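Local coordinates for protein peptidoglycan glycosyltransferase (PDB 5UY7) that is a penicillin-binding protein, pairing by family a dimerisation domain with a penicillin-binding domain that belongs to the beta-lactamase clan, at residues Y208-A213 with F516-G521; L283-P288 with M334-E339. All blocks are in the same frame, centred on the assembly; numbering follows the deposited sequence.

Interaction 1 (Y208-A213 with F516-G521)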
ATOM      1  N   TYR A 208       0.927 -18.336  -5.041  1.00 15.26           N
ATOM      2  CA  TYR A 208      -0.214 -19.060  -5.586  1.00 17.59           C
ATOM      3  C   TYR A 208      -0.912 -19.892  -4.515  1.00 19.18           C
ATOM      4  O   TYR A 208      -2.141 -19.846  -4.375  1.00 19.28           O
ATOM      5  CB  TYR A 208       0.264 -19.955  -6.730  1.00 18.29           C
ATOM      6  CG  TYR A 208      -0.741 -20.974  -7.168  1.00 21.35           C
ATOM      7  CD1 TYR A 208      -1.717 -20.652  -8.086  1.00 22.11           C
ATOM      8  CD2 TYR A 208      -0.702 -22.267  -6.668  1.00 20.75           C
ATOM      9  CE1 TYR A 208      -2.636 -21.601  -8.501  1.00 25.41           C
ATOM     10  CE2 TYR A 208      -1.614 -23.209  -7.064  1.00 24.98           C
ATOM     11  CZ  TYR A 208      -2.580 -22.866  -7.975  1.00 23.16           C
ATOM     12  OH  TYR A 208      -3.484 -23.828  -8.364  1.00 27.73           O
ATOM     13  N   ALA A 209      -0.142 -20.683  -3.766  1.00 18.49           N
ATOM     14  CA  ALA A 209      -0.738 -21.581  -2.783  1.00 17.33           C
ATOM     15  C   ALA A 209      -1.510 -20.807  -1.727  1.00 18.33           C
ATOM     16  O   ALA A 209      -2.632 -21.180  -1.362  1.00 20.33           O
ATOM     17  CB  ALA A 209       0.353 -22.426  -2.135  1.00 18.58           C
ATOM     18  N   ASN A 210      -0.925 -19.717  -1.224  1.00 16.69           N
ATOM     19  CA  ASN A 210      -1.599 -18.963  -0.182  1.00 15.65           C
ATOM     20  C   ASN A 210      -2.805 -18.218  -0.727  1.00 17.51           C
ATOM     21  O   ASN A 210      -3.831 -18.103  -0.039  1.00 20.25           O
ATOM     22  CB  ASN A 210      -0.620 -17.992   0.485  1.00 17.57           C
ATOM     23  CG  ASN A 210       0.301 -18.689   1.452  1.00 20.54           C
ATOM     24  OD1 ASN A 210      -0.149 -19.281   2.431  1.00 20.16           O
ATOM     25  ND2 ASN A 210       1.605 -18.624   1.192  1.00 21.72           N
ATOM     26  N   LEU A 211      -2.700 -17.694  -1.952  1.00 17.17           N
ATOM     27  CA  LEU A 211      -3.821 -16.954  -2.522  1.00 17.19           C
ATOM     28  C   LEU A 211      -4.976 -17.884  -2.853  1.00 18.70           C
ATOM     29  O   LEU A 211      -6.139 -17.549  -2.597  1.00 19.11           O
ATOM     30  CB  LEU A 211      -3.367 -16.192  -3.769  1.00 18.94           C
ATOM     31  CG  LEU A 211      -4.425 -15.317  -4.431  1.00 19.46           C
ATOM     32  CD1 LEU A 211      -4.824 -14.160  -3.517  1.00 19.78           C
ATOM     33  CD2 LEU A 211      -3.881 -14.837  -5.780  1.00 22.77           C
ATOM     34  N   LYS A 212      -4.668 -19.058  -3.407  1.00 18.94           N
ATOM     35  CA  LYS A 212      -5.698 -20.047  -3.705  1.00 17.86           C
ATOM     36  C   LYS A 212      -6.440 -20.444  -2.438  1.00 19.79           C
ATOM     37  O   LYS A 212      -7.674 -20.497  -2.413  1.00 21.47           O
ATOM     38  CB  LYS A 212      -5.060 -21.271  -4.368  1.00 18.93           C
ATOM     39  CG  LYS A 212      -6.010 -22.426  -4.662  1.00 22.00           C
ATOM     40  CD  LYS A 212      -5.278 -23.533  -5.420  1.00 24.61           C
ATOM     41  CE  LYS A 212      -6.198 -24.691  -5.798  1.00 25.66           C
ATOM     42  NZ  LYS A 212      -6.701 -25.416  -4.609  1.00 27.39           N
ATOM     43  N   ALA A 213      -5.696 -20.705  -1.359  1.00 21.74           N
ATOM     44  CA  ALA A 213      -6.335 -21.077  -0.102  1.00 22.29           C
ATOM     45  C   ALA A 213      -7.272 -19.981   0.392  1.00 21.74           C
ATOM     46  O   ALA A 213      -8.360 -20.271   0.900  1.00 24.04           O
ATOM     47  CB  ALA A 213      -5.275 -21.398   0.951  1.00 24.78           C
ATOM     48  N   PHE A 516      -1.393 -11.487   3.097  1.00 16.19           N
ATOM     49  CA  PHE A 516      -0.115 -10.788   3.151  1.00 15.36           C
ATOM     50  C   PHE A 516       0.836 -11.481   4.121  1.00 17.01           C
ATOM     51  O   PHE A 516       2.007 -11.739   3.801  1.00 14.80           O
ATOM     52  CB  PHE A 516      -0.316  -9.324   3.570  1.00 15.69           C
ATOM     53  CG  PHE A 516       0.960  -8.659   4.032  1.00 15.13           C
ATOM     54  CD1 PHE A 516       1.811  -8.053   3.113  1.00 15.21           C
ATOM     55  CD2 PHE A 516       1.329  -8.675   5.379  1.00 15.15           C
ATOM     56  CE1 PHE A 516       2.990  -7.463   3.518  1.00 15.39           C
ATOM     57  CE2 PHE A 516       2.526  -8.087   5.794  1.00 16.74           C
ATOM     58  CZ  PHE A 516       3.347  -7.476   4.864  1.00 17.60           C
ATOM     59  N   SER A 517       0.341 -11.783   5.322  1.00 15.90           N
ATOM     60  CA  SER A 517       1.198 -12.350   6.356  1.00 16.81           C
ATOM     61  C   SER A 517       1.780 -13.684   5.915  1.00 16.98           C
ATOM     62  O   SER A 517       2.977 -13.942   6.082  1.00 17.02           O
ATOM     63  CB  SER A 517       0.410 -12.530   7.650  1.00 17.92           C
ATOM     64  OG  SER A 517       1.171 -13.276   8.588  1.00 18.65           O
ATOM     65  N   ALA A 518       0.935 -14.552   5.359  1.00 15.70           N
ATOM     66  CA  ALA A 518       1.394 -15.867   4.931  1.00 17.03           C
ATOM     67  C   ALA A 518       2.429 -15.748   3.820  1.00 17.99           C
ATOM     68  O   ALA A 518       3.481 -16.393   3.864  1.00 16.64           O
ATOM     69  CB  ALA A 518       0.199 -16.709   4.477  1.00 18.57           C
ATOM     70  N   ILE A 519       2.161 -14.914   2.818  1.00 14.87           N
ATOM     71  CA  ILE A 519       3.100 -14.804   1.709  1.00 14.49           C
ATOM     72  C   ILE A 519       4.401 -14.166   2.170  1.00 14.96           C
ATOM     73  O   ILE A 519       5.489 -14.625   1.810  1.00 15.20           O
ATOM     74  CB  ILE A 519       2.470 -14.034   0.538  1.00 15.82           C
ATOM     75  CG1 ILE A 519       1.326 -14.855  -0.048  1.00 15.72           C
ATOM     76  CG2 ILE A 519       3.546 -13.694  -0.496  1.00 15.56           C
ATOM     77  CD1 ILE A 519       0.517 -14.124  -1.135  1.00 17.31           C
ATOM     78  N   ALA A 520       4.313 -13.086   2.956  1.00 15.29           N
ATOM     79  CA  ALA A 520       5.524 -12.421   3.429  1.00 14.07           C
ATOM     80  C   ALA A 520       6.364 -13.356   4.293  1.00 16.34           C
ATOM     81  O   ALA A 520       7.581 -13.477   4.100  1.00 16.02           O
ATOM     82  CB  ALA A 520       5.158 -11.154   4.207  1.00 14.49           C
ATOM     83  N   GLY A 521       5.733 -14.018   5.261  1.00 14.45           N
ATOM     84  CA  GLY A 521       6.476 -14.916   6.132  1.00 16.33           C
ATOM     85  C   GLY A 521       7.063 -16.103   5.389  1.00 17.06           C
ATOM     86  O   GLY A 521       8.228 -16.469   5.595  1.00 16.79           O
TER
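N210 turns one face of its carboxamide to the methyl of A518, which sits almost directly over OD1: N210 OD1 comes to 3.3 Å from A518 CB, and N210 CG to 3.6 Å from the same carbon. With CG anti to the carbonyl carbon (chi1 -77°), N210 reaches forward to this methyl while its CB stays behind, 3.7 Å from I519 CG1. The I519 side chain runs past N210 in the opposite direction, so N210 meets both A518 and I519. The backbones come closest here, with N210 CA 6.6 Å from I519 CA. The two helices, 201-217 and 509-526, are the first and last helices of the modelled chain and pack side by side on the central antiparallel sheet, as in other members of the beta-lactamase clan. I519 is buried against A225, V227, V494 and V496 of that sheet, whereas L211, one residue beyond N210, leans on V239 and Y241 of edge strand 235-241. Between 208-213 and 516-521 themselves the contact is van der Waals in kind. The amide nitrogen ND2 of N210 instead donates to I206 O, one turn back in its own helix, and to D522 OD2 of the facing helix.

Interaction 2 (L283-P288 with M334-E339). With SO4 (sulfate ion), chain C.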
ATOM      1  N   LEU A 283       7.439  17.588   2.850  1.00 19.34           N
ATOM      2  CA  LEU A 283       7.306  19.028   2.661  1.00 20.08           C
ATOM      3  C   LEU A 283       7.537  19.808   3.943  1.00 22.99           C
ATOM      4  O   LEU A 283       7.436  21.042   3.921  1.00 24.53           O
ATOM      5  CB  LEU A 283       5.920  19.355   2.094  1.00 19.15           C
ATOM      6  CG  LEU A 283       5.688  18.814   0.684  1.00 21.29           C
ATOM      7  CD1 LEU A 283       4.258  19.056   0.211  1.00 22.68           C
ATOM      8  CD2 LEU A 283       6.684  19.464  -0.266  1.00 26.03           C
ATOM      9  N   HIS A 284       7.848  19.123   5.047  1.00 20.04           N
ATOM     10  CA  HIS A 284       8.095  19.734   6.350  1.00 22.68           C
ATOM     11  C   HIS A 284       6.850  20.407   6.922  1.00 24.01           C
ATOM     12  O   HIS A 284       6.960  21.285   7.782  1.00 27.54           O
ATOM     13  CB  HIS A 284       9.265  20.731   6.284  1.00 23.15           C
ATOM     14  CG  HIS A 284      10.477  20.186   5.589  1.00 30.20           C
ATOM     15  ND1 HIS A 284      11.189  19.109   6.072  1.00 39.03           N
ATOM     16  CD2 HIS A 284      11.095  20.563   4.443  1.00 43.32           C
ATOM     17  CE1 HIS A 284      12.197  18.848   5.258  1.00 40.06           C
ATOM     18  NE2 HIS A 284      12.163  19.715   4.261  1.00 41.43           N
ATOM     19  N   ARG A 285       5.654  20.003   6.471  1.00 18.95           N
ATOM     20  CA  ARG A 285       4.424  20.568   7.026  1.00 17.32           C
ATOM     21  C   ARG A 285       4.119  20.010   8.412  1.00 18.23           C
ATOM     22  O   ARG A 285       3.549  20.713   9.257  1.00 22.11           O
ATOM     23  CB  ARG A 285       3.238  20.296   6.093  1.00 18.79           C
ATOM     24  CG  ARG A 285       3.423  20.813   4.674  1.00 20.49           C
ATOM     25  CD  ARG A 285       3.360  22.346   4.588  1.00 21.86           C
ATOM     26  NE  ARG A 285       4.131  22.785   3.427  1.00 22.73           N
ATOM     27  CZ  ARG A 285       3.680  22.725   2.179  1.00 25.33           C
ATOM     28  NH1 ARG A 285       2.447  22.300   1.946  1.00 21.32           N
ATOM     29  NH2 ARG A 285       4.455  23.085   1.167  1.00 25.69           N
ATOM     30  N   VAL A 286       4.468  18.750   8.647  1.00 19.50           N
ATOM     31  CA  VAL A 286       4.302  18.101   9.940  1.00 17.41           C
ATOM     32  C   VAL A 286       5.564  17.301  10.218  1.00 20.22           C
ATOM     33  O   VAL A 286       6.391  17.069   9.333  1.00 18.34           O
ATOM     34  CB  VAL A 286       3.078  17.160   9.999  1.00 16.89           C
ATOM     35  CG1 VAL A 286       1.800  17.889   9.612  1.00 20.32           C
ATOM     36  CG2 VAL A 286       3.285  15.954   9.083  1.00 17.79           C
ATOM     37  N   THR A 287       5.687  16.858  11.464  1.00 20.81           N
ATOM     38  CA  THR A 287       6.718  15.916  11.882  1.00 20.30           C
ATOM     39  C   THR A 287       6.015  14.693  12.452  1.00 17.92           C
ATOM     40  O   THR A 287       4.799  14.744  12.689  1.00 19.19           O
ATOM     41  CB  THR A 287       7.627  16.539  12.934  1.00 23.94           C
ATOM     42  OG1 THR A 287       6.843  16.827  14.099  1.00 24.96           O
ATOM     43  CG2 THR A 287       8.273  17.803  12.394  1.00 26.45           C
ATOM     44  N   PRO A 288       6.722  13.591  12.716  1.00 17.61           N
ATOM     45  CA  PRO A 288       6.018  12.408  13.234  1.00 16.55           C
ATOM     46  C   PRO A 288       5.294  12.647  14.546  1.00 17.72           C
ATOM     47  O   PRO A 288       4.286  11.979  14.815  1.00 18.81           O
ATOM     48  CB  PRO A 288       7.143  11.375  13.389  1.00 18.04           C
ATOM     49  CG  PRO A 288       8.158  11.781  12.358  1.00 18.76           C
ATOM     50  CD  PRO A 288       8.126  13.284  12.374  1.00 23.17           C
ATOM     51  N   MET A 334      -4.879  18.896   4.436  1.00 19.41           N
ATOM     52  CA  MET A 334      -5.222  20.307   4.299  1.00 20.39           C
ATOM     53  C   MET A 334      -4.035  21.240   4.524  1.00 24.44           C
ATOM     54  O   MET A 334      -4.157  22.436   4.243  1.00 27.92           O
ATOM     55  CB  MET A 334      -6.371  20.654   5.251  1.00 23.61           C
ATOM     56  CG  MET A 334      -7.690  19.968   4.896  1.00 28.85           C
ATOM     57  SD  MET A 334      -8.343  20.441   3.275  1.00 37.31           S
ATOM     58  CE  MET A 334      -7.918  19.014   2.292  1.00 25.88           C
ATOM     59  N   THR A 335      -2.899  20.726   5.005  1.00 21.76           N
ATOM     60  CA  THR A 335      -1.671  21.505   5.055  1.00 22.90           C
ATOM     61  C   THR A 335      -0.973  21.580   3.707  1.00 23.06           C
ATOM     62  O   THR A 335       0.065  22.236   3.607  1.00 23.79           O
ATOM     63  CB  THR A 335      -0.690  20.929   6.090  1.00 22.25           C
ATOM     64  OG1 THR A 335      -0.127  19.707   5.601  1.00 21.66           O
ATOM     65  CG2 THR A 335      -1.384  20.667   7.422  1.00 22.03           C
ATOM     66  N   MET A 336      -1.513  20.931   2.674  1.00 21.16           N
ATOM     67  CA  MET A 336      -0.859  20.869   1.375  1.00 21.16           C
ATOM     68  C   MET A 336      -1.792  21.377   0.287  1.00 23.87           C
ATOM     69  O   MET A 336      -3.002  21.503   0.483  1.00 23.78           O
ATOM     70  CB  MET A 336      -0.393  19.435   1.087  1.00 19.01           C
ATOM     71  CG  MET A 336       0.604  18.964   2.139  1.00 19.37           C
ATOM     72  SD  MET A 336       1.128  17.266   1.877  1.00 19.43           S
ATOM     73  CE  MET A 336      -0.326  16.375   2.409  1.00 18.19           C
ATOM     74  N   ARG A 337      -1.197  21.719  -0.857  1.00 22.62           N
ATOM     75  CA  ARG A 337      -1.923  22.235  -2.008  1.00 22.55           C
ATOM     76  C   ARG A 337      -2.266  21.095  -2.956  1.00 23.35           C
ATOM     77  O   ARG A 337      -1.546  20.098  -3.018  1.00 23.60           O
ATOM     78  CB  ARG A 337      -1.086  23.268  -2.753  1.00 28.92           C
ATOM     79  N   PRO A 338      -3.358  21.235  -3.711  1.00 23.88           N
ATOM     80  CA  PRO A 338      -3.683  20.216  -4.725  1.00 24.43           C
ATOM     81  C   PRO A 338      -2.528  19.906  -5.660  1.00 23.40           C
ATOM     82  O   PRO A 338      -2.248  18.728  -5.919  1.00 24.50           O
ATOM     83  CB  PRO A 338      -4.867  20.852  -5.467  1.00 26.65           C
ATOM     84  CG  PRO A 338      -5.535  21.679  -4.432  1.00 31.44           C
ATOM     85  CD  PRO A 338      -4.427  22.237  -3.571  1.00 26.62           C
ATOM     86  N   GLU A 339      -1.835  20.934  -6.160  1.00 26.48           N
ATOM     87  CA  GLU A 339      -0.712  20.691  -7.061  1.00 25.30           C
ATOM     88  C   GLU A 339       0.366  19.846  -6.391  1.00 24.29           C
ATOM     89  O   GLU A 339       0.972  18.982  -7.037  1.00 25.04           O
ATOM     90  CB  GLU A 339      -0.133  22.022  -7.545  1.00 27.63           C
ATOM     91  CG  GLU A 339       0.985  21.850  -8.555  1.00 30.14           C
ATOM     92  CD  GLU A 339       1.470  23.166  -9.112  1.00 38.21           C
ATOM     93  OE1 GLU A 339       1.163  24.214  -8.503  1.00 35.65           O
ATOM     94  OE2 GLU A 339       2.154  23.156 -10.158  1.00 37.14           O
TER
HETATM   95  S   SO4 C 702       9.239  15.648  16.301  1.00 42.89           S
HETATM   96  O1  SO4 C 702      10.499  15.937  15.623  1.00 54.08           O
HETATM   97  O2  SO4 C 702       9.493  15.236  17.680  1.00 44.71           O
HETATM   98  O3  SO4 C 702       8.559  14.560  15.600  1.00 46.74           O
HETATM   99  O4  SO4 C 702       8.403  16.847  16.300  1.00 47.07           O
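R285 carries its guanidinium across to the backbone of T335, where NH1 donates to T335 O at 2.9 Å. The bond is somewhat bent (146° at the hydrogen), and NH1 approaches the carbonyl from 17° off its plane. The turn at chi2 (-71°) brings CD in front of this oxygen, 3.4 Å from T335 O; nearer the backbone, R285 CB lies 3.5 Å from T335 OG1, whose own polar partner is I332 O. L283 CB sits over one face of the guanidinium, offset toward its rim, while M336 CA lies at the guanidinium edge. Further in, M336 fills the buried part of the contact: its SD meets L283 CD1 at 4.0 Å, the two side chains crossing at a slant, and L279 of helix 273-282 also packs on M336. The solvent side, by contrast, is the exposed arginine lying along T335. H284, with positive phi, ends helix 273-282 in a Schellman motif. Further along the loop, away from 334-339, T287 OG1 donates to O4 of a sulfate ion, probably from the crystallisation liquor, at 2.7 Å, and N289 N binds the same ion. The contact joins the turn after helix 273-282 to the turn leading into helix 338-347, both in the penicillin-binding domain. At the start of the latter helix, E340 forms a salt bridge to R285 NH2 and accepts a hydrogen bond from R337 N. The arginine therefore spans a neutral carbonyl and a carboxylate, which probably balances its charge and fixes the rotation of its planar end at the surface.

Overall arrangement
From the N terminus of the model, the chain first enters helix 201-217, which supplies segment 208-213, then lays down strands 222-229 and 235-241 of the central sheet. It goes on to helix 273-282 and the turn 283-288; 46 residues later, segment 334-339 returns to that turn and closes the short loop of interaction 2. The other three strands of the central sheet, 459-466, 477-485 and 492-499, follow before helix 509-526 comes back to the first helix and closes the long loop of interaction 1. Interaction 2 is thus nested within interaction 1. The contacts lie on opposite sides of the chain's centre, about 36 Å apart between centres: one pairs the terminal helices on the sheet, the other joins two turns of the helical region.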